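Local coordinates for protein chloromuconate cycloisomerase (Rhodococcus opacus, PDB 4M0X) that belongs to the enolase superfamily, in which an alpha+beta N-terminal domain packs beside a TIM-type barrel domain, here carrying a manganese ion, at residues K67-Q72 and G95-N100; Q72-V77 and V102-I107; S84-A89 and D113-R118. All blocks are in the same frame, centred on the assembly; numbering follows the deposited sequence.

Contact 1. Residues K67-Q72 and G95-N100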
# COMPACT_ATOMS: atom_id res chain seq x y z
N LYS A 67 11.05 -42.74 9.09
CA LYS A 67 11.99 -43.62 9.76
C LYS A 67 13.41 -43.36 9.27
O LYS A 67 14.32 -43.12 10.06
CB LYS A 67 11.63 -45.09 9.56
CG LYS A 67 12.65 -46.02 10.19
CD LYS A 67 12.27 -47.49 10.07
CE LYS A 67 13.44 -48.43 10.37
NZ LYS A 67 13.90 -48.36 11.78
N THR A 68 13.59 -43.35 7.95
CA THR A 68 14.91 -43.21 7.37
C THR A 68 15.60 -41.91 7.75
O THR A 68 16.78 -41.93 8.05
CB THR A 68 14.85 -43.35 5.85
OG1 THR A 68 14.29 -44.62 5.58
CG2 THR A 68 16.25 -43.29 5.24
N ILE A 69 14.85 -40.80 7.76
CA ILE A 69 15.41 -39.48 8.07
C ILE A 69 15.83 -39.45 9.52
O ILE A 69 16.90 -38.95 9.87
CB ILE A 69 14.38 -38.35 7.79
CG1 ILE A 69 14.28 -38.08 6.29
CG2 ILE A 69 14.74 -37.07 8.50
CD1 ILE A 69 15.57 -37.58 5.66
N ILE A 70 14.99 -40.04 10.35
CA ILE A 70 15.30 -40.18 11.76
C ILE A 70 16.55 -41.05 11.94
O ILE A 70 17.56 -40.57 12.49
CB ILE A 70 14.10 -40.68 12.56
CG1 ILE A 70 13.04 -39.57 12.62
CG2 ILE A 70 14.51 -41.06 13.96
CD1 ILE A 70 11.66 -40.01 13.08
N ASP A 71 16.50 -42.31 11.47
CA ASP A 71 17.61 -43.27 11.65
C ASP A 71 18.88 -42.70 11.08
O ASP A 71 19.87 -42.68 11.77
CB ASP A 71 17.35 -44.66 11.05
CG ASP A 71 16.40 -45.49 11.88
OD1 ASP A 71 16.17 -45.17 13.06
OD2 ASP A 71 15.85 -46.47 11.35
N GLN A 72 18.85 -42.19 9.85
CA GLN A 72 20.09 -41.88 9.17
C GLN A 72 20.59 -40.46 9.35
O GLN A 72 21.80 -40.27 9.58
CB GLN A 72 20.02 -42.24 7.69
CG GLN A 72 21.31 -41.96 6.93
CD GLN A 72 21.23 -42.40 5.47
OE1 GLN A 72 20.31 -43.13 5.06
NE2 GLN A 72 22.20 -41.95 4.67
N GLY A 95 19.80 -27.70 11.07
CA GLY A 95 21.08 -27.58 10.39
C GLY A 95 21.43 -28.74 9.48
O GLY A 95 22.11 -28.52 8.49
N LEU A 96 20.98 -29.95 9.80
CA LEU A 96 21.20 -31.12 8.90
C LEU A 96 20.07 -31.40 7.93
O LEU A 96 20.32 -31.85 6.81
CB LEU A 96 21.49 -32.43 9.66
CG LEU A 96 22.56 -32.40 10.75
CD1 LEU A 96 22.79 -33.78 11.31
CD2 LEU A 96 23.84 -31.78 10.21
N VAL A 97 18.82 -31.20 8.35
CA VAL A 97 17.72 -31.48 7.43
C VAL A 97 16.72 -30.36 7.30
O VAL A 97 16.12 -29.92 8.28
CB VAL A 97 17.09 -32.91 7.57
CG1 VAL A 97 17.35 -33.51 8.92
CG2 VAL A 97 15.60 -32.93 7.26
N PHE A 98 16.56 -29.89 6.09
CA PHE A 98 15.50 -28.95 5.83
C PHE A 98 14.14 -29.66 5.88
O PHE A 98 14.00 -30.80 5.42
CB PHE A 98 15.72 -28.26 4.47
CG PHE A 98 14.68 -27.24 4.17
CD1 PHE A 98 14.76 -25.97 4.74
CD2 PHE A 98 13.55 -27.57 3.39
CE1 PHE A 98 13.76 -25.03 4.51
CE2 PHE A 98 12.55 -26.64 3.15
CZ PHE A 98 12.65 -25.37 3.72
N GLY A 99 13.14 -28.98 6.43
CA GLY A 99 11.80 -29.49 6.41
C GLY A 99 11.73 -30.73 7.26
O GLY A 99 12.30 -30.77 8.33
N ASN A 100 11.04 -31.76 6.78
CA ASN A 100 10.85 -32.99 7.54
C ASN A 100 10.45 -32.70 8.97
O ASN A 100 11.12 -33.12 9.92
CB ASN A 100 12.09 -33.90 7.46
CG ASN A 100 12.31 -34.48 6.06
OD1 ASN A 100 11.90 -35.60 5.75
ND2 ASN A 100 12.93 -33.71 5.21
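Ile69 meets Asn100 and Val97 where helix 63-74 faces the linker between helices 86-96 and 101-118, in the helical part of the N-terminal domain of an enolase-superfamily protein. The interface is small, burying 118 Å² over both segments, and Ile69 alone supplies it from the 67-72 side. Its CG1 lies 3.5 Å from Asn100 OD1, and the two side chains cross at about a right angle, with the CG1 methylene nearest the amide oxygen; CD1 is more distant, at 4.2 Å from the same OD1. The other branch does the apolar work: chi1 of -77° puts CG1 beside the backbone N and leaves CG2 on the far side from that nitrogen, where it approaches Val97 CG2 to 4.4 Å, a loose van der Waals contact. Leu74 further along the same helix touches both Ile69 and Val97, and Ala103 touches Ile69, which extends this patch into the domain interior.

A second shell sets the amide. Val97 is the first residue past helix 86-96 with non-helical backbone angles, and by Asn100 the chain stands right before helix 101-118. Within this turn, Asn100 ND2 donates to Phe98 O, and Gly60 O of the second subunit accepts from the same nitrogen. Two acceptors on ND2 are consistent with a fixed amide rotation, the one that leaves OD1 facing Ile69. Farther out, Lys67 NZ forms a salt bridge to the syn lone pair of Asp71 OD2 at 2.7 Å and also bonds to Ala10 O, tying the opposite flank of the helix to strand 5-17. The geometry of the turn bond is good: Asn100 ND2 reaches Phe98 O at 3.1 Å with an N-H...O angle of 162°, and the acceptor lies only 3° out of the amide plane.

Contact 2. Residues Q72-V77 and V102-I107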
# COMPACT_ATOMS: atom_id res chain seq x y z
N GLN A 72 18.85 -42.19 9.85
CA GLN A 72 20.09 -41.88 9.17
C GLN A 72 20.59 -40.46 9.35
O GLN A 72 21.80 -40.27 9.58
CB GLN A 72 20.02 -42.24 7.69
CG GLN A 72 21.31 -41.96 6.93
CD GLN A 72 21.23 -42.40 5.47
OE1 GLN A 72 20.31 -43.13 5.06
NE2 GLN A 72 22.20 -41.95 4.67
N TYR A 73 19.70 -39.47 9.22
CA TYR A 73 20.18 -38.07 9.19
C TYR A 73 19.94 -37.26 10.44
O TYR A 73 20.65 -36.28 10.69
CB TYR A 73 19.64 -37.29 7.99
CG TYR A 73 20.06 -37.87 6.67
CD1 TYR A 73 21.24 -37.46 6.05
CD2 TYR A 73 19.27 -38.82 6.04
CE1 TYR A 73 21.63 -37.98 4.84
CE2 TYR A 73 19.65 -39.36 4.83
CZ TYR A 73 20.81 -38.93 4.23
OH TYR A 73 21.15 -39.47 3.02
N LEU A 74 18.94 -37.65 11.22
CA LEU A 74 18.66 -36.92 12.45
C LEU A 74 19.41 -37.50 13.63
O LEU A 74 19.91 -36.75 14.45
CB LEU A 74 17.13 -36.86 12.70
CG LEU A 74 16.34 -35.93 11.76
CD1 LEU A 74 14.86 -35.78 12.13
CD2 LEU A 74 16.99 -34.56 11.70
N ALA A 75 19.52 -38.84 13.67
CA ALA A 75 20.04 -39.58 14.83
C ALA A 75 21.34 -39.02 15.39
O ALA A 75 21.43 -38.84 16.60
CB ALA A 75 20.21 -41.05 14.50
N PRO A 76 22.34 -38.77 14.52
CA PRO A 76 23.66 -38.20 14.77
C PRO A 76 23.72 -36.94 15.62
O PRO A 76 24.75 -36.72 16.26
CB PRO A 76 24.17 -37.87 13.36
CG PRO A 76 23.06 -38.22 12.42
CD PRO A 76 22.27 -39.25 13.13
N VAL A 77 22.69 -36.11 15.62
CA VAL A 77 22.71 -35.03 16.60
C VAL A 77 21.92 -35.34 17.89
O VAL A 77 21.78 -34.47 18.74
CB VAL A 77 22.37 -33.62 16.03
CG1 VAL A 77 23.58 -33.03 15.32
CG2 VAL A 77 21.14 -33.65 15.13
N VAL A 102 7.62 -33.61 10.54
CA VAL A 102 6.94 -34.66 11.27
C VAL A 102 7.99 -35.52 11.92
O VAL A 102 7.86 -35.92 13.07
CB VAL A 102 5.99 -35.44 10.35
CG1 VAL A 102 5.25 -36.53 11.10
CG2 VAL A 102 5.00 -34.47 9.71
N ALA A 103 9.06 -35.77 11.16
CA ALA A 103 10.27 -36.43 11.67
C ALA A 103 10.85 -35.68 12.86
O ALA A 103 11.08 -36.28 13.90
CB ALA A 103 11.31 -36.56 10.59
N LYS A 104 11.05 -34.37 12.71
CA LYS A 104 11.63 -33.57 13.81
C LYS A 104 10.70 -33.57 15.01
O LYS A 104 11.15 -33.76 16.14
CB LYS A 104 11.96 -32.15 13.37
CG LYS A 104 13.01 -32.06 12.27
CD LYS A 104 12.99 -30.69 11.58
CE LYS A 104 14.17 -30.56 10.63
NZ LYS A 104 14.47 -29.12 10.42
N ALA A 105 9.40 -33.42 14.76
CA ALA A 105 8.38 -33.41 15.83
C ALA A 105 8.43 -34.65 16.72
O ALA A 105 8.31 -34.53 17.93
CB ALA A 105 6.98 -33.22 15.27
N ALA A 106 8.64 -35.83 16.14
CA ALA A 106 8.59 -37.05 16.93
C ALA A 106 9.77 -37.12 17.90
O ALA A 106 9.59 -37.51 19.06
CB ALA A 106 8.54 -38.28 16.04
N ILE A 107 10.95 -36.70 17.43
CA ILE A 107 12.14 -36.55 18.27
C ILE A 107 12.05 -35.42 19.31
O ILE A 107 12.32 -35.65 20.50
CB ILE A 107 13.35 -36.26 17.41
CG1 ILE A 107 13.58 -37.45 16.50
CG2 ILE A 107 14.56 -35.93 18.28
CD1 ILE A 107 14.83 -37.35 15.63
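Leu74 fits against one face of helix 101-118, between Ala103, Lys104 and Ile107. The packing centres on its CD1 methyl, which is 3.9 Å from Ala103 CB and 3.8 Å from Ile107 CD1; the same Ile107 methyl also sits 3.8 Å from Leu74 CB. One methyl of Ile107 is therefore set against both the root and a tip of the leucine. Leu74 CG stands beside the backbone N (chi1 -72°), and the straight continuation through chi2 to CD1 carries that methyl across to the other helix. Lys104 meets Leu74 CD1 through its backbone N (4.1 Å) and CG (4.2 Å). Its extended chain then leaves the contact, and NZ forms a salt bridge with Asp94 and a hydrogen bond to Val97 O, so the buried ammonium is provided for.

The other side of segment 72-77 is looser and more open to solvent. Gln72 is exposed, with its CG 3.7 Å above one face of the Tyr73 ring and offset toward the rim, while Tyr73 OH bonds to Glu64 of the second subunit. Pro76, in the 3-10 turn that follows, is also exposed. On the inner side Met93 of helix 86-96 touches both Leu74 and Ile107, and Met8 of strand 5-17 reaches Ile107 and Ala75, placing the leucine among three helices above the domain's antiparallel sheet.

Contact 3. Residues S84-A89 and D113-R118. Unlike the reference sequence in segment 113-118: Asp113 (reference Thr), Asp114 (reference Ser), Arg115 (reference Ala).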
# COMPACT_ATOMS: atom_id res chain seq x y z
N SER A 84 18.61 -32.71 28.21
CA SER A 84 17.96 -31.46 28.61
C SER A 84 18.13 -30.31 27.60
O SER A 84 17.51 -29.26 27.76
CB SER A 84 18.43 -31.00 29.99
OG SER A 84 19.82 -30.71 29.98
N THR A 85 18.98 -30.51 26.59
CA THR A 85 19.29 -29.46 25.61
C THR A 85 18.45 -29.65 24.34
O THR A 85 18.97 -29.90 23.25
CB THR A 85 20.82 -29.31 25.31
OG1 THR A 85 21.40 -30.55 24.92
CG2 THR A 85 21.53 -28.85 26.52
N ILE A 86 17.13 -29.51 24.53
CA ILE A 86 16.13 -29.70 23.47
C ILE A 86 16.23 -28.58 22.45
O ILE A 86 16.02 -28.80 21.24
CB ILE A 86 14.71 -29.78 24.08
CG1 ILE A 86 14.60 -31.04 24.95
CG2 ILE A 86 13.63 -29.82 23.00
CD1 ILE A 86 14.07 -30.77 26.33
N GLY A 87 16.55 -27.39 22.94
CA GLY A 87 16.76 -26.22 22.08
C GLY A 87 17.83 -26.48 21.04
O GLY A 87 17.59 -26.29 19.83
N VAL A 88 19.00 -26.92 21.50
CA VAL A 88 20.15 -27.12 20.59
C VAL A 88 19.93 -28.32 19.69
O VAL A 88 20.45 -28.37 18.57
CB VAL A 88 21.48 -27.32 21.34
CG1 VAL A 88 22.66 -27.28 20.36
CG2 VAL A 88 21.65 -26.27 22.43
N ALA A 89 19.17 -29.30 20.20
CA ALA A 89 18.89 -30.51 19.47
C ALA A 89 17.99 -30.13 18.29
O ALA A 89 18.15 -30.64 17.18
CB ALA A 89 18.22 -31.53 20.36
N ASP A 113 8.81 -35.55 26.44
CA ASP A 113 8.30 -36.66 27.25
C ASP A 113 9.35 -37.21 28.26
O ASP A 113 9.08 -37.39 29.45
CB ASP A 113 7.83 -37.76 26.30
CG ASP A 113 7.09 -38.87 27.02
OD1 ASP A 113 5.96 -38.62 27.51
OD2 ASP A 113 7.60 -40.00 27.06
N ASP A 114 10.56 -37.47 27.76
CA ASP A 114 11.74 -37.81 28.57
C ASP A 114 11.92 -36.78 29.70
O ASP A 114 12.12 -37.14 30.88
CB ASP A 114 12.98 -37.83 27.64
CG ASP A 114 14.18 -38.63 28.21
OD1 ASP A 114 14.05 -39.34 29.23
OD2 ASP A 114 15.29 -38.54 27.59
N ARG A 115 11.83 -35.50 29.35
CA ARG A 115 12.09 -34.46 30.31
C ARG A 115 11.08 -34.56 31.44
O ARG A 115 11.44 -34.78 32.60
CB ARG A 115 12.03 -33.10 29.64
CG ARG A 115 12.95 -32.10 30.29
CD ARG A 115 14.40 -32.37 29.93
NE ARG A 115 15.25 -31.68 30.88
CZ ARG A 115 15.53 -32.12 32.10
NH1 ARG A 115 15.06 -33.28 32.53
NH2 ARG A 115 16.28 -31.39 32.91
N GLU A 116 9.80 -34.44 31.07
CA GLU A 116 8.68 -34.61 31.99
C GLU A 116 8.80 -35.83 32.90
O GLU A 116 8.47 -35.78 34.06
N ARG A 117 9.31 -36.92 32.37
CA ARG A 117 9.48 -38.10 33.22
C ARG A 117 10.71 -38.15 34.09
O ARG A 117 10.66 -38.73 35.17
CB ARG A 117 9.44 -39.32 32.36
CG ARG A 117 8.04 -39.50 31.90
CD ARG A 117 8.02 -40.56 30.87
NE ARG A 117 6.69 -40.62 30.33
CZ ARG A 117 6.37 -41.39 29.30
NH1 ARG A 117 7.30 -42.12 28.71
NH2 ARG A 117 5.12 -41.41 28.86
N ARG A 118 11.83 -37.60 33.63
CA ARG A 118 12.96 -37.45 34.51
C ARG A 118 12.52 -36.57 35.69
O ARG A 118 12.68 -36.97 36.84
CB ARG A 118 14.19 -36.93 33.77
CG ARG A 118 14.60 -37.84 32.61
CD ARG A 118 15.65 -37.18 31.71
NE ARG A 118 15.08 -36.72 30.43
CZ ARG A 118 15.41 -35.58 29.80
NH1 ARG A 118 16.30 -34.76 30.35
NH2 ARG A 118 14.85 -35.26 28.63
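Arg115 crosses from the last turns of helix 101-118 to Ser84 and Ile86 at the start of helix 86-96. Its CB points toward segment 84-89, and the chain then bends at chi2 (74°), which lays the remainder along the serine. CD is the first atom to touch, 3.9 Å from Ser84 CA and 4.0 Å from Ile86 CD1, with the arginine and isoleucine side chains running aslant to one another. NE follows at 3.4 Å from Ser84 CB, and CZ is 3.8 Å from that same carbon. At the tip, NH2 is 3.6 Å from Ser84 CB, yet its charged partner lies across a subunit boundary: Asp125 OD2 of the third subunit, in a salt bridge.

Ser84 meets the arginine through CB, while its OG is hydrogen-bonded to Asp82 OD1. Arg118 adds a looser approach, its NH1 lying 3.8 Å from Ser84 N, and its NE forms a salt bridge with Asp114 OD1 at 3.1 Å. The very close spacing of the two arginine side chains makes their mutual placement doubtful at this resolution. Ile86 also packs on Glu108, Leu111 and Trp112, one to two turns earlier in the partner helix. With the start of helix 86-96 against the end of helix 101-118, these consecutive helices form an antiparallel helical hairpin of the enolase-type N-terminal domain, here at a subunit interface.

Overall arrangement
Contact 1 joins helix 63-74 to the linker between helices 86-96 and 101-118, contact 2 joins helix 63-74 to helix 101-118, and contact 3 joins the start of helix 86-96 to the end of helix 101-118. Contacts 1 and 2 have centres 5 Å apart and share Gln72, continuing into each other through a probable hydrogen bond between Leu74 N and Ile69 O (2.8 Å). Both are buried; contact 2 is mainly apolar packing, whereas contact 1 sets an amide oxygen beside an isoleucine. Contact 3 is only partly buried and richer in charge, its Arg115 being paired with Asp125 of the third subunit. Contacts 1 and 2 adjoin the second subunit instead.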